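Local atomic coordinates of BtGH115A (Bacteroides thetaiotaomicron, PDB entry 5BY3), a protein that acts as a family GH115 4-O-methyl-alpha-glucuronidase, a glycoside hydrolase with specificity for decorated arabinogalactans. Residues Gln94-Ala99 with Ile120-Arg125; Tyr263-Asn268 with Phe319-Gly324; Asp436-Glu441 with Gln601-Leu606; Val692-Leu697 with Leu707-Ser712. All coordinates share one frame; numbering follows the deposited sequence. Where two conformers were deposited one is given.

Interaction 1. Residues Gln94-Ala99 with Ile120-Arg125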
# COMPACT_ATOMS: atom_id res chain seq x y z
N GLN A 94 -6.04 -16.85 14.57
CA GLN A 94 -6.93 -15.72 14.16
C GLN A 94 -8.10 -16.18 13.26
O GLN A 94 -8.41 -15.54 12.23
CB GLN A 94 -6.10 -14.61 13.48
CG GLN A 94 -4.98 -14.00 14.30
CD GLN A 94 -4.10 -13.07 13.46
OE1 GLN A 94 -4.61 -12.22 12.74
NE2 GLN A 94 -2.78 -13.26 13.55
N ALA A 95 -8.71 -17.30 13.62
CA ALA A 95 -9.62 -18.02 12.73
C ALA A 95 -11.03 -18.08 13.28
O ALA A 95 -11.23 -17.92 14.47
CB ALA A 95 -9.09 -19.42 12.42
N PHE A 96 -12.00 -18.26 12.38
CA PHE A 96 -13.39 -18.39 12.75
C PHE A 96 -14.15 -19.32 11.84
O PHE A 96 -13.78 -19.50 10.65
CB PHE A 96 -14.09 -17.02 12.83
CG PHE A 96 -14.19 -16.30 11.50
CD1 PHE A 96 -15.23 -16.56 10.63
CD2 PHE A 96 -13.28 -15.30 11.17
CE1 PHE A 96 -15.33 -15.89 9.42
CE2 PHE A 96 -13.38 -14.60 9.96
CZ PHE A 96 -14.39 -14.91 9.08
N MSE A 97 -15.19 -19.91 12.44
CA MSE A 97 -16.21 -20.70 11.80
C MSE A 97 -17.53 -19.99 11.98
O MSE A 97 -17.88 -19.52 13.09
CB MSE A 97 -16.33 -22.01 12.54
CG MSE A 97 -15.53 -23.10 11.85
SE MSE A 97 -16.25 -24.80 12.51
CE MSE A 97 -15.58 -26.08 11.15
N LEU A 98 -18.26 -19.86 10.87
CA LEU A 98 -19.64 -19.44 10.92
C LEU A 98 -20.49 -20.62 10.51
O LEU A 98 -20.21 -21.28 9.50
CB LEU A 98 -19.89 -18.33 9.92
CG LEU A 98 -19.32 -16.95 10.09
CD1 LEU A 98 -19.98 -16.14 8.99
CD2 LEU A 98 -19.69 -16.41 11.44
N ALA A 99 -21.54 -20.88 11.29
CA ALA A 99 -22.42 -22.02 11.03
C ALA A 99 -23.80 -21.74 11.63
O ALA A 99 -23.90 -20.99 12.60
CB ALA A 99 -21.81 -23.28 11.66
N ILE A 120 -17.51 -12.12 13.84
CA ILE A 120 -18.55 -11.11 14.06
C ILE A 120 -18.63 -10.06 12.94
O ILE A 120 -19.72 -9.74 12.44
CB ILE A 120 -18.32 -10.40 15.42
CG1 ILE A 120 -18.40 -11.43 16.55
CG2 ILE A 120 -19.29 -9.23 15.58
CD1 ILE A 120 -18.05 -10.93 17.94
N LEU A 121 -17.47 -9.55 12.57
CA LEU A 121 -17.34 -8.58 11.49
C LEU A 121 -17.55 -9.16 10.11
O LEU A 121 -17.73 -8.43 9.17
CB LEU A 121 -16.00 -7.84 11.61
CG LEU A 121 -16.00 -6.87 12.82
CD1 LEU A 121 -14.66 -6.23 13.05
CD2 LEU A 121 -17.05 -5.78 12.72
N GLU A 122 -17.56 -10.48 9.99
CA GLU A 122 -17.89 -11.14 8.73
C GLU A 122 -19.38 -11.02 8.48
O GLU A 122 -19.83 -10.94 7.32
CB GLU A 122 -17.49 -12.62 8.81
CG GLU A 122 -17.74 -13.47 7.57
CD GLU A 122 -17.20 -12.87 6.27
OE1 GLU A 122 -16.05 -12.34 6.23
OE2 GLU A 122 -17.94 -12.97 5.27
N ILE A 123 -20.13 -11.02 9.57
CA ILE A 123 -21.59 -10.95 9.54
C ILE A 123 -21.93 -9.56 9.08
O ILE A 123 -22.85 -9.38 8.30
CB ILE A 123 -22.20 -11.23 10.92
CG1 ILE A 123 -21.81 -12.65 11.36
CG2 ILE A 123 -23.72 -10.99 10.93
CD1 ILE A 123 -22.40 -13.04 12.70
N SER A 124 -21.11 -8.60 9.51
CA SER A 124 -21.26 -7.22 9.10
C SER A 124 -20.98 -7.04 7.58
O SER A 124 -21.73 -6.32 6.90
CB SER A 124 -20.44 -6.35 10.03
OG SER A 124 -19.94 -5.23 9.35
N ARG A 125 -19.95 -7.70 7.05
CA ARG A 125 -19.72 -7.77 5.58
C ARG A 125 -20.89 -8.40 4.79
O ARG A 125 -21.25 -7.91 3.71
CB ARG A 125 -18.40 -8.50 5.24
CG ARG A 125 -17.14 -7.66 5.48
CD ARG A 125 -15.89 -8.49 5.78
NE ARG A 125 -14.65 -7.70 5.67
CZ ARG A 125 -14.06 -7.32 4.51
NH1 ARG A 125 -14.54 -7.67 3.31
NH2 ARG A 125 -12.96 -6.59 4.56

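Interaction 2. Residues Tyr263-Asn268 with Phe319-Gly324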
# COMPACT_ATOMS: atom_id res chain seq x y z
N TYR A 263 21.24 11.07 21.16
CA TYR A 263 20.65 9.76 20.83
C TYR A 263 21.70 8.91 20.16
O TYR A 263 21.70 8.69 18.93
CB TYR A 263 19.42 9.94 19.95
CG TYR A 263 18.65 8.69 19.61
CD1 TYR A 263 17.89 8.02 20.58
CD2 TYR A 263 18.62 8.18 18.29
CE1 TYR A 263 17.15 6.88 20.25
CE2 TYR A 263 17.90 7.04 17.96
CZ TYR A 263 17.16 6.39 18.95
OH TYR A 263 16.43 5.27 18.63
N ASP A 264 22.59 8.40 21.00
CA ASP A 264 23.86 7.84 20.58
C ASP A 264 24.19 6.75 21.59
O ASP A 264 24.33 7.04 22.81
CB ASP A 264 24.94 8.95 20.60
CG ASP A 264 26.30 8.45 20.16
OD1 ASP A 264 27.01 7.83 20.98
OD2 ASP A 264 26.65 8.67 19.00
N TYR A 265 24.31 5.52 21.11
CA TYR A 265 24.51 4.41 22.04
C TYR A 265 25.99 4.23 22.37
O TYR A 265 26.33 3.82 23.49
CB TYR A 265 23.87 3.12 21.53
CG TYR A 265 23.30 2.23 22.62
CD1 TYR A 265 22.13 2.60 23.27
CD2 TYR A 265 23.91 1.01 22.98
CE1 TYR A 265 21.58 1.80 24.27
CE2 TYR A 265 23.36 0.19 23.95
CZ TYR A 265 22.19 0.59 24.59
OH TYR A 265 21.61 -0.16 25.58
N VAL A 266 26.85 4.56 21.42
CA VAL A 266 28.31 4.48 21.63
C VAL A 266 28.78 5.40 22.77
O VAL A 266 29.64 5.00 23.53
CB VAL A 266 29.12 4.65 20.30
CG1 VAL A 266 30.63 4.57 20.53
CG2 VAL A 266 28.72 3.57 19.29
N ASN A 267 28.17 6.58 22.92
CA ASN A 267 28.69 7.59 23.85
C ASN A 267 27.81 7.96 25.05
O ASN A 267 28.28 8.57 26.03
CB ASN A 267 29.09 8.85 23.05
CG ASN A 267 30.31 8.60 22.17
OD1 ASN A 267 31.40 8.29 22.68
ND2 ASN A 267 30.14 8.73 20.84
N ASN A 268 26.53 7.58 24.94
CA ASN A 268 25.47 8.03 25.86
C ASN A 268 24.44 6.91 26.09
O ASN A 268 23.28 7.19 26.47
CB ASN A 268 24.80 9.31 25.30
CG ASN A 268 23.95 10.05 26.31
OD1 ASN A 268 24.30 10.19 27.49
ND2 ASN A 268 22.81 10.55 25.85
N PHE A 319 20.93 -5.00 20.57
CA PHE A 319 20.02 -6.16 20.68
C PHE A 319 20.02 -6.74 22.09
O PHE A 319 18.95 -6.95 22.69
CB PHE A 319 20.41 -7.26 19.70
CG PHE A 319 20.25 -6.91 18.26
CD1 PHE A 319 19.41 -5.86 17.84
CD2 PHE A 319 20.87 -7.70 17.29
CE1 PHE A 319 19.23 -5.58 16.49
CE2 PHE A 319 20.70 -7.41 15.93
CZ PHE A 319 19.86 -6.36 15.53
N VAL A 320 21.22 -6.96 22.62
CA VAL A 320 21.42 -7.65 23.90
C VAL A 320 20.73 -6.91 25.03
O VAL A 320 20.07 -7.53 25.86
CB VAL A 320 22.93 -7.97 24.17
CG1 VAL A 320 23.15 -8.54 25.56
CG2 VAL A 320 23.49 -8.95 23.13
N ASP A 321 20.82 -5.58 25.02
CA ASP A 321 20.15 -4.76 26.06
C ASP A 321 18.66 -4.62 25.83
O ASP A 321 17.89 -4.51 26.81
CB ASP A 321 20.72 -3.34 26.14
CG ASP A 321 22.23 -3.28 26.25
OD1 ASP A 321 22.93 -4.29 25.96
OD2 ASP A 321 22.72 -2.18 26.61
N GLN A 322 18.27 -4.55 24.56
CA GLN A 322 16.86 -4.39 24.19
C GLN A 322 16.05 -5.64 24.54
O GLN A 322 15.01 -5.52 25.18
CB GLN A 322 16.71 -4.04 22.72
CG GLN A 322 17.00 -2.58 22.42
CD GLN A 322 16.90 -2.27 20.93
OE1 GLN A 322 16.98 -3.15 20.07
NE2 GLN A 322 16.73 -0.99 20.63
N ARG A 323 16.54 -6.81 24.14
CA ARG A 323 15.98 -8.09 24.59
C ARG A 323 16.07 -8.25 26.13
O ARG A 323 15.17 -8.83 26.77
CB ARG A 323 16.63 -9.25 23.83
CG ARG A 323 16.19 -9.28 22.38
CD ARG A 323 17.10 -10.01 21.41
NE ARG A 323 17.04 -11.48 21.51
CZ ARG A 323 15.99 -12.26 21.21
NH1 ARG A 323 14.84 -11.75 20.77
NH2 ARG A 323 16.09 -13.57 21.34
N GLY A 324 17.13 -7.70 26.72
CA GLY A 324 17.25 -7.54 28.16
C GLY A 324 16.03 -6.95 28.83
O GLY A 324 15.53 -7.53 29.79

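Interaction 3. Residues Asp436-Glu441 with Gln601-Leu606. With NI (nickel (II) ion), chain C.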
# COMPACT_ATOMS: atom_id res chain seq x y z
N ASP A 436 -2.08 9.52 4.59
CA ASP A 436 -3.25 9.99 5.38
C ASP A 436 -4.43 9.04 5.33
O ASP A 436 -5.54 9.45 5.70
CB ASP A 436 -3.74 11.34 4.85
CG ASP A 436 -2.64 12.37 4.70
OD1 ASP A 436 -2.20 12.91 5.74
OD2 ASP A 436 -2.24 12.67 3.56
N ILE A 437 -4.21 7.79 4.88
CA ILE A 437 -5.29 6.84 4.54
C ILE A 437 -6.05 7.28 3.26
O ILE A 437 -5.88 6.67 2.21
CB ILE A 437 -6.29 6.52 5.69
CG1 ILE A 437 -5.54 6.08 6.99
CG2 ILE A 437 -7.38 5.55 5.21
CD1 ILE A 437 -6.42 5.98 8.24
N LYS A 438 -6.85 8.34 3.34
CA LYS A 438 -7.50 8.89 2.12
C LYS A 438 -6.39 9.60 1.32
O LYS A 438 -5.60 10.30 1.91
CB LYS A 438 -8.69 9.80 2.51
CG LYS A 438 -9.66 9.11 3.49
CD LYS A 438 -10.80 9.99 4.02
CE LYS A 438 -11.75 10.41 2.92
NZ LYS A 438 -12.33 9.25 2.16
N PRO A 439 -6.29 9.42 -0.00
CA PRO A 439 -7.30 8.78 -0.83
C PRO A 439 -6.77 7.47 -1.50
O PRO A 439 -6.74 7.37 -2.72
CB PRO A 439 -7.52 9.85 -1.90
CG PRO A 439 -6.10 10.36 -2.18
CD PRO A 439 -5.41 10.30 -0.81
N ALA A 440 -6.32 6.52 -0.69
CA ALA A 440 -5.72 5.26 -1.11
C ALA A 440 -6.61 4.10 -0.71
O ALA A 440 -6.12 2.94 -0.60
CB ALA A 440 -4.37 5.08 -0.40
N GLU A 441 -7.87 4.43 -0.42
CA GLU A 441 -8.87 3.49 0.03
C GLU A 441 -8.83 2.17 -0.74
O GLU A 441 -8.85 1.06 -0.17
CB GLU A 441 -10.25 4.09 -0.11
CG GLU A 441 -10.53 5.33 0.74
CD GLU A 441 -10.36 6.65 -0.01
OE1 GLU A 441 -9.76 6.69 -1.11
OE2 GLU A 441 -10.86 7.68 0.51
N GLN A 601 -11.54 22.29 -2.78
CA GLN A 601 -12.55 22.97 -1.96
C GLN A 601 -13.78 22.10 -1.78
O GLN A 601 -14.34 22.02 -0.68
CB GLN A 601 -13.00 24.32 -2.55
CG GLN A 601 -12.10 25.52 -2.28
CD GLN A 601 -12.31 26.15 -0.90
OE1 GLN A 601 -12.68 25.49 0.08
NE2 GLN A 601 -12.07 27.47 -0.83
N HIS A 602 -14.21 21.44 -2.85
CA HIS A 602 -15.37 20.57 -2.77
C HIS A 602 -15.10 19.39 -1.82
O HIS A 602 -15.93 19.11 -0.94
CB HIS A 602 -15.83 20.12 -4.16
CG HIS A 602 -17.19 19.50 -4.16
ND1 HIS A 602 -18.34 20.23 -3.95
CD2 HIS A 602 -17.59 18.22 -4.32
CE1 HIS A 602 -19.39 19.42 -3.99
NE2 HIS A 602 -18.96 18.20 -4.23
N TYR A 603 -13.92 18.76 -1.96
CA TYR A 603 -13.50 17.66 -1.08
C TYR A 603 -13.67 18.04 0.39
O TYR A 603 -14.26 17.30 1.20
CB TYR A 603 -12.01 17.32 -1.31
CG TYR A 603 -11.61 15.92 -0.87
CD1 TYR A 603 -11.39 15.61 0.47
CD2 TYR A 603 -11.49 14.90 -1.82
CE1 TYR A 603 -11.03 14.34 0.86
CE2 TYR A 603 -11.14 13.61 -1.45
CZ TYR A 603 -10.90 13.34 -0.11
OH TYR A 603 -10.57 12.07 0.24
N ASN A 604 -13.14 19.22 0.71
CA ASN A 604 -13.01 19.69 2.06
C ASN A 604 -14.34 20.23 2.62
O ASN A 604 -14.40 20.64 3.78
CB ASN A 604 -11.88 20.74 2.10
CG ASN A 604 -10.49 20.10 2.26
OD1 ASN A 604 -10.27 19.26 3.14
ND2 ASN A 604 -9.54 20.51 1.41
N SER A 605 -15.39 20.21 1.79
CA SER A 605 -16.70 20.78 2.18
C SER A 605 -17.83 19.76 2.07
O SER A 605 -18.94 20.03 2.51
CB SER A 605 -17.03 22.06 1.37
OG SER A 605 -17.21 21.78 0.00
N LEU A 606 -17.54 18.60 1.48
CA LEU A 606 -18.46 17.45 1.45
C LEU A 606 -18.90 17.07 2.86
O LEU A 606 -18.12 17.23 3.83
CB LEU A 606 -17.73 16.21 0.91
CG LEU A 606 -17.11 16.03 -0.45
CD1 LEU A 606 -16.02 15.02 -0.27
CD2 LEU A 606 -18.12 15.48 -1.44
NI NI C . -1.29 12.17 1.41
O HOH W 1 -2.61 10.07 1.89
O HOH W 2 -10.72 9.99 -1.14
O HOH W 3 -0.53 14.49 1.90

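Interaction 4. Residues Val692-Leu697 with Leu707-Ser712. With SO4 (sulfate ion), chain B.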
# COMPACT_ATOMS: atom_id res chain seq x y z
N VAL A 692 17.62 -1.50 -30.99
CA VAL A 692 16.63 -2.24 -30.21
C VAL A 692 16.41 -1.59 -28.85
O VAL A 692 17.35 -1.46 -28.09
CB VAL A 692 17.01 -3.73 -30.08
CG1 VAL A 692 15.93 -4.52 -29.33
CG2 VAL A 692 17.24 -4.30 -31.47
N ASP A 693 15.16 -1.22 -28.57
CA ASP A 693 14.73 -0.43 -27.41
C ASP A 693 13.82 -1.33 -26.58
O ASP A 693 12.71 -1.63 -26.98
CB ASP A 693 13.99 0.81 -27.93
CG ASP A 693 13.68 1.85 -26.84
OD1 ASP A 693 13.86 1.55 -25.64
OD2 ASP A 693 13.21 2.96 -27.21
N ILE A 694 14.32 -1.79 -25.45
CA ILE A 694 13.65 -2.80 -24.63
C ILE A 694 13.24 -2.16 -23.31
O ILE A 694 14.06 -1.52 -22.64
CB ILE A 694 14.56 -4.02 -24.37
CG1 ILE A 694 15.01 -4.64 -25.68
CG2 ILE A 694 13.84 -5.07 -23.54
CD1 ILE A 694 16.14 -5.64 -25.53
N ARG A 695 11.97 -2.31 -22.97
CA ARG A 695 11.40 -1.67 -21.81
C ARG A 695 10.93 -2.79 -20.88
O ARG A 695 10.23 -3.73 -21.30
CB ARG A 695 10.20 -0.83 -22.21
CG ARG A 695 10.35 0.53 -22.92
CD ARG A 695 11.69 1.23 -22.89
NE ARG A 695 11.76 2.33 -23.87
CZ ARG A 695 11.08 3.49 -23.82
NH1 ARG A 695 10.21 3.75 -22.85
NH2 ARG A 695 11.27 4.41 -24.78
N LEU A 696 11.34 -2.71 -19.62
CA LEU A 696 11.06 -3.74 -18.64
C LEU A 696 10.55 -3.11 -17.36
O LEU A 696 10.73 -1.92 -17.13
CB LEU A 696 12.30 -4.59 -18.33
CG LEU A 696 13.11 -5.17 -19.49
CD1 LEU A 696 14.41 -4.38 -19.65
CD2 LEU A 696 13.36 -6.64 -19.20
N LEU A 697 9.91 -3.92 -16.54
CA LEU A 697 9.49 -3.47 -15.22
C LEU A 697 10.78 -3.21 -14.45
O LEU A 697 11.65 -4.11 -14.43
CB LEU A 697 8.63 -4.54 -14.52
CG LEU A 697 7.89 -4.10 -13.25
CD1 LEU A 697 6.82 -3.08 -13.59
CD2 LEU A 697 7.33 -5.31 -12.48
N LEU A 707 19.34 -9.83 -12.22
CA LEU A 707 18.45 -9.39 -13.39
C LEU A 707 19.07 -9.09 -14.77
O LEU A 707 19.37 -7.92 -15.10
CB LEU A 707 17.55 -8.20 -13.05
CG LEU A 707 16.37 -8.36 -12.09
CD1 LEU A 707 15.70 -7.00 -11.90
CD2 LEU A 707 15.40 -9.44 -12.55
N ARG A 708 19.21 -10.12 -15.60
CA ARG A 708 19.66 -9.89 -16.98
C ARG A 708 18.98 -10.72 -18.09
O ARG A 708 18.26 -11.67 -17.83
CB ARG A 708 21.19 -9.97 -17.06
CG ARG A 708 21.80 -11.30 -16.71
CD ARG A 708 23.00 -11.13 -15.81
NE ARG A 708 22.89 -12.17 -14.81
CZ ARG A 708 23.60 -13.29 -14.77
NH1 ARG A 708 24.56 -13.53 -15.66
NH2 ARG A 708 23.35 -14.16 -13.79
N PHE A 709 19.18 -10.29 -19.33
CA PHE A 709 18.62 -10.95 -20.50
C PHE A 709 19.66 -11.03 -21.61
O PHE A 709 20.73 -10.47 -21.49
CB PHE A 709 17.31 -10.28 -20.98
CG PHE A 709 17.43 -8.83 -21.37
CD1 PHE A 709 17.24 -7.81 -20.41
CD2 PHE A 709 17.69 -8.46 -22.69
CE1 PHE A 709 17.34 -6.46 -20.77
CE2 PHE A 709 17.78 -7.11 -23.06
CZ PHE A 709 17.61 -6.11 -22.10
N THR A 710 19.35 -11.77 -22.67
CA THR A 710 20.22 -11.80 -23.84
C THR A 710 19.38 -11.41 -25.02
O THR A 710 18.21 -11.80 -25.10
CB THR A 710 20.87 -13.18 -24.10
OG1 THR A 710 19.93 -14.08 -24.70
CG2 THR A 710 21.47 -13.79 -22.82
N VAL A 711 19.97 -10.61 -25.90
CA VAL A 711 19.39 -10.26 -27.20
C VAL A 711 20.16 -10.94 -28.33
O VAL A 711 21.40 -10.93 -28.34
CB VAL A 711 19.42 -8.74 -27.44
CG1 VAL A 711 18.02 -8.19 -27.57
CG2 VAL A 711 20.18 -8.06 -26.32
N SER A 712 19.44 -11.53 -29.27
CA SER A 712 20.10 -12.15 -30.44
C SER A 712 19.31 -11.93 -31.71
O SER A 712 18.17 -12.41 -31.83
CB SER A 712 20.41 -13.64 -30.21
OG SER A 712 21.10 -14.19 -31.32
S SO4 B . 9.56 7.96 -23.79
O1 SO4 B . 10.39 6.73 -23.96
O2 SO4 B . 10.30 9.16 -24.25
O3 SO4 B . 8.30 7.81 -24.55
O4 SO4 B . 9.28 8.13 -22.35

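Interaction 1. Residues Gln94-Ala99 with Ile120-Arg125
Phe96 and Leu98 of the strand both lean on the aliphatic stem of Glu122, which projects from the helix at 120-125. The dense part lies around this stem. Phe96 CZ stands 3.9 Å from Glu122 CB, and Leu98 CD1 reaches Glu122 CG at 3.8 Å, so one pair of methylene groups serves as apolar surface for two strand residues. Glu122 CG is anti to the backbone N (chi1 -179°), and a bend at chi2 then keeps the carboxylate alongside the Phe96 ring. The Glu122 chain crosses Phe96 at about a right angle, yet the carboxylate and ring planes are only 19° apart. Farther along, the packing slackens: Leu98 CD2 is 4.3 Å from Ile123 CG1. The polar side is looser too, since Glu122 is the one partly exposed residue of the four and its OE1 has a long, weak ion pair with Arg207. Strand and helix axes approach to 9.7 Å and cross at -53°, as helix 113-126 lies across a mixed sheet. Within that sheet, strand 96-100 runs between 106-110 and 155-156; Ile123 also meets Leu106 and Val108 of the former, and it touches Leu47 of helix 38-55.

Interaction 2. Residues Tyr263-Asn268 with Phe319-Gly324
A single short hydrogen bond joins Tyr265 to Asp321. Asp321 CB, on the helix face turned toward the tyrosine, already lies 3.3 Å from Tyr265 OH. CG follows, set beside the backbone N and anti to the carbonyl carbon, which carries the carboxylate to the phenol; it is equally near the phenol oxygen. At the tip, OD2 accepts from Tyr265 OH at 2.5 Å and sits 3.5 Å from Tyr265 CZ. Seen from the ring, OD2 lies at the edge and in the plane; seen from the acid, the hydroxyl arrives 38° above the carboxylate plane, the two flat groups being turned 60° apart.

Both segments belong to the GH115 catalytic region of TIM-barrel type, where helices 265-283 and 308-329 come in the chain before and after strand 290-291. Tyr265 stands at the very start of the first of these helices. Just before it, Asp264 is the N-cap, with its OD1 receiving Asn267 N at 2.6 Å nearly along the C-O axis. A phenylalanine in place of Tyr265 would keep the ring but is likely to leave the partly exposed Asp321 carboxylate without this donor. The ring itself meets Trp276, the planes about 25° apart, and touches Val272 and Tyr273 of its own helix as well as Arg317 and Val318 of the helix that carries Asp321.

Interaction 3. Residues Asp436-Glu441 with Gln601-Leu606
Lys438 starts with CG beside its backbone N (chi1 -51°) and then bends at both chi3 and chi4, curling its end past the hydroxyl of Tyr603, whose own chi1 of -158° sends the ring toward the loop at 436-441. Lys438 CE thus comes within 3.4 Å of Tyr603 OH, and CB of the same lysine lies 3.7 Å from that oxygen. The polar link is indirect: water 2 accepts from Tyr603 OH at 2.5 Å, in the plane of the ring, and donates to Glu441 OE2 at 2.8 Å. Glu441 OE2 also takes Lys438 NZ at 2.7 Å in a salt bridge. The ammonium is further held by Glu557 and Trp135 O, and it makes a cation-pi contact with Trp611. A methionine in place of Lys438 would probably leave the buried Glu441, and Glu557 with it, without the ammonium that pairs with both. At the head of the loop, Asp436 OD2 binds nickel at 2.4 Å, alongside Leu404 O and waters 1 and 3; water 1 also bridges Asp436 N and Lys438 O. This loop follows strand 429-433, the last of the eight parallel strands, and so lies at the C-terminal end of the barrel, where TIM-barrel enzymes carry their active sites.

Interaction 4. Residues Val692-Leu697 with Leu707-Ser712
Ile694, Leu696, Phe709 and Val711 fill the interior between two antiparallel sheets of the C-terminal domain, in the manner of a beta-sandwich. Strands 692-696 and 708-712 belong to different sheets, so they meet through side chains: their axes stay 10.7 Å apart and run at 153°. Phe709 CG occupies the crowded position between backbone N and carbonyl carbon (chi1 60°), from which the ring reaches across to the opposite sheet. Ile694 comes from the other direction, and its CD1 presses close to Phe709 CE2, at 3.3 Å. That same methyl extends to Val711 CG1 at 3.8 Å, touching two residues of the facing strand at once. On the other flank of the ring, Leu696 CD1 approaches Phe709 CE1 at 3.8 Å, the two side chains crossing obliquely. Leu768 and Val766 of strand 766-772 and Ile721 of strand 719-722 continue the apolar layer.

The intervening residues of strand 692-696 face the other way and are charged. Arg695 NE donates to Asp693 OD1 at 2.9 Å; the acceptor lies 5° from the guanidinium plane, although NE stands above the carboxylate plane. Arg695 NH2 holds sulfate O1 at 2.6 Å, an ion that probably came from the crystallisation liquor, and NH1 adds a hydrogen bond to Gln740. The chemistry therefore divides by face: these two segments meet through apolar side chains, without a hydrogen bond or ion pair between them, while the Arg695-Asp693 ion pair lies on the face of the strand turned away from the other sheet.

From the N terminus, interaction 1 comes first, spanning 20 residues and fixing helix 113-126 to the mixed sheet of the N-terminal region. Interaction 2 follows within the barrel, bridging 50 residues between two of its helices. Interaction 3 closes the longest excursion, 159 residues and largely helical, bringing the end of helix 587-603 back to the loop after the final barrel strand. Interaction 4 spans nine residues and joins the two sheets of the C-terminal domain. The four run in series, none nesting or crossing. Interactions 1 and 4 lie on opposite sides of the chain's centre, about 48 Å between centres, whereas interaction 3 is about 30 Å from interaction 1, centre to centre.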